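Local structure of leucyl aminopeptidase (Trypanosoma brucei brucei, 5NTD) at residues G[11-16]-G[218-224]. The protein is an M17 leucyl aminopeptidase, a manganese-containing hydrolase that probably removes leucine and similar residues from the N-termini of peptides and is bound here by bestatin. Numbering follows the deposited sequence.
Sequences ELSAFV and NLLTTAT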
loop_
_atom_site.group_PDB
_atom_site.type_symbol
_atom_site.label_atom_id
_atom_site.label_comp_id
_atom_site.label_asym_id
_atom_site.label_seq_id
_atom_site.Cartn_x
_atom_site.Cartn_y
_atom_site.Cartn_z
ATOM N N GLU G 11 28.040 -29.958 -7.330
ATOM C CA GLU G 11 26.671 -30.103 -6.757
ATOM C C GLU G 11 25.579 -30.176 -7.848
ATOM O O GLU G 11 24.656 -30.993 -7.773
ATOM C CB GLU G 11 26.388 -28.959 -5.780
ATOM C CG GLU G 11 25.014 -29.000 -5.139
ATOM C CD GLU G 11 24.727 -27.812 -4.234
ATOM O OE1 GLU G 11 24.756 -26.606 -4.636
ATOM O OE2 GLU G 11 24.447 -28.138 -3.101
ATOM N N LEU G 12 25.699 -29.323 -8.858
ATOM C CA LEU G 12 24.713 -29.294 -9.944
ATOM C C LEU G 12 24.734 -30.597 -10.741
ATOM O O LEU G 12 23.684 -31.148 -11.074
ATOM C CB LEU G 12 24.914 -28.107 -10.856
ATOM C CG LEU G 12 24.578 -26.743 -10.206
ATOM C CD1 LEU G 12 24.947 -25.610 -11.180
ATOM C CD2 LEU G 12 23.130 -26.592 -9.818
ATOM N N SER G 13 25.931 -31.080 -11.048
ATOM C CA SER G 13 26.073 -32.369 -11.757
ATOM C C SER G 13 25.436 -33.498 -10.990
ATOM O O SER G 13 24.743 -34.336 -11.561
ATOM C CB SER G 13 27.523 -32.742 -11.968
ATOM O OG SER G 13 28.034 -31.960 -13.025
ATOM N N ALA G 14 25.710 -33.539 -9.696
ATOM C CA ALA G 14 25.158 -34.622 -8.865
ATOM C C ALA G 14 23.630 -34.542 -8.851
ATOM O O ALA G 14 22.928 -35.532 -8.899
ATOM C CB ALA G 14 25.716 -34.548 -7.475
ATOM N N PHE G 15 23.121 -33.328 -8.858
ATOM C CA PHE G 15 21.656 -33.117 -8.804
ATOM C C PHE G 15 21.049 -33.549 -10.113
ATOM O O PHE G 15 19.997 -34.175 -10.144
ATOM C CB PHE G 15 21.271 -31.644 -8.485
ATOM C CG PHE G 15 19.796 -31.388 -8.629
ATOM C CD1 PHE G 15 18.912 -31.894 -7.688
ATOM C CD2 PHE G 15 19.300 -30.707 -9.722
ATOM C CE1 PHE G 15 17.550 -31.699 -7.819
ATOM C CE2 PHE G 15 17.935 -30.495 -9.865
ATOM C CZ PHE G 15 17.054 -31.005 -8.904
ATOM N N VAL G 16 21.713 -33.183 -11.203
ATOM C CA VAL G 16 21.269 -33.628 -12.549
ATOM C C VAL G 16 21.123 -35.157 -12.541
ATOM O O VAL G 16 20.090 -35.719 -12.924
ATOM C CB VAL G 16 22.245 -33.203 -13.670
ATOM C CG1 VAL G 16 21.971 -33.951 -14.982
ATOM C CG2 VAL G 16 22.092 -31.707 -13.904
ATOM N N ASN G 218 18.505 -22.624 -7.434
ATOM C CA ASN G 218 19.984 -22.750 -7.369
ATOM C C ASN G 218 20.454 -24.145 -7.810
ATOM O O ASN G 218 21.591 -24.321 -8.179
ATOM C CB ASN G 218 20.578 -22.321 -6.024
ATOM C CG ASN G 218 20.127 -23.183 -4.898
ATOM O OD1 ASN G 218 19.024 -23.021 -4.374
ATOM N ND2 ASN G 218 20.943 -24.141 -4.527
ATOM N N LEU G 219 19.529 -25.103 -7.812
ATOM C CA LEU G 219 19.770 -26.495 -8.302
ATOM C C LEU G 219 19.160 -26.740 -9.666
ATOM O O LEU G 219 19.788 -27.291 -10.566
ATOM C CB LEU G 219 19.223 -27.510 -7.335
ATOM C CG LEU G 219 19.933 -27.549 -5.987
ATOM C CD1 LEU G 219 19.255 -28.562 -5.074
ATOM C CD2 LEU G 219 21.403 -27.902 -6.122
ATOM N N LEU G 220 17.908 -26.328 -9.812
ATOM C CA LEU G 220 17.213 -26.457 -11.086
ATOM C C LEU G 220 17.233 -25.149 -11.823
ATOM O O LEU G 220 16.382 -24.267 -11.640
ATOM C CB LEU G 220 15.790 -26.984 -10.930
ATOM C CG LEU G 220 15.235 -27.311 -12.338
ATOM C CD1 LEU G 220 15.767 -28.632 -12.889
ATOM C CD2 LEU G 220 13.746 -27.353 -12.310
ATOM N N THR G 221 18.170 -25.084 -12.735
ATOM C CA THR G 221 18.397 -23.916 -13.592
ATOM C C THR G 221 17.991 -24.224 -15.021
ATOM O O THR G 221 17.617 -25.352 -15.340
ATOM C CB THR G 221 19.866 -23.527 -13.590
ATOM O OG1 THR G 221 20.612 -24.500 -14.320
ATOM C CG2 THR G 221 20.404 -23.445 -12.196
ATOM N N THR G 222 18.048 -23.226 -15.888
ATOM C CA THR G 222 17.744 -23.457 -17.284
ATOM C C THR G 222 18.711 -24.511 -17.856
ATOM O O THR G 222 18.320 -25.370 -18.633
ATOM C CB THR G 222 17.852 -22.210 -18.161
ATOM O OG1 THR G 222 19.164 -21.662 -18.072
ATOM C CG2 THR G 222 16.820 -21.162 -17.753
ATOM N N ALA G 223 19.956 -24.480 -17.385
ATOM C CA ALA G 223 21.002 -25.406 -17.837
ATOM C C ALA G 223 20.812 -26.797 -17.263
ATOM O O ALA G 223 20.925 -27.802 -18.020
ATOM C CB ALA G 223 22.389 -24.907 -17.488
ATOM N N THR G 224 20.538 -26.907 -15.961
ATOM C CA THR G 224 20.394 -28.259 -15.387
ATOM C C THR G 224 19.119 -28.960 -15.875
ATOM O O THR G 224 19.100 -30.178 -16.068
ATOM C CB THR G 224 20.491 -28.328 -13.879
ATOM O OG1 THR G 224 19.467 -27.535 -13.293
ATOM C CG2 THR G 224 21.838 -27.867 -13.442
#
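L219 lays its CB over the middle of the F15 ring, 4.0 Å from the centroid and 12° off the ring normal, a CH-pi contact between helix 6-20 and the loop leading into helix 222-236. In F15, chi1 of 172° sends the ring toward the loop and chi2 of 73° turns its face to L219; L220 CD1 meets the ring at its edge, and R211 and A215 also pack on it. Leucine suits position 219 because its branched end reaches on to E11: the two side chains cross at about a right angle, L219 CD2 3.8 Å from E11 CD, while E11 OE2 is hydrogen-bonded to Y176 OH. The branched end of L12 brings CD2 to the carbonyl O of N218 (3.2 Å) and to L219 CD2 (4.3 Å). T224 serves two purposes. Its CG2 packs against L12 CB and its CB against V16 CG2, whereas OG1 donates to L219 O (2.8 Å), in the carbonyl plane on a lone pair. T221, the N-cap, accepts from T224 N through OG1 while T224 OG1 accepts from T221 N, a capping box. These threonine groups thus pair within 218-224, and 11-16 meets that segment mainly through apolar and CH-pi contacts.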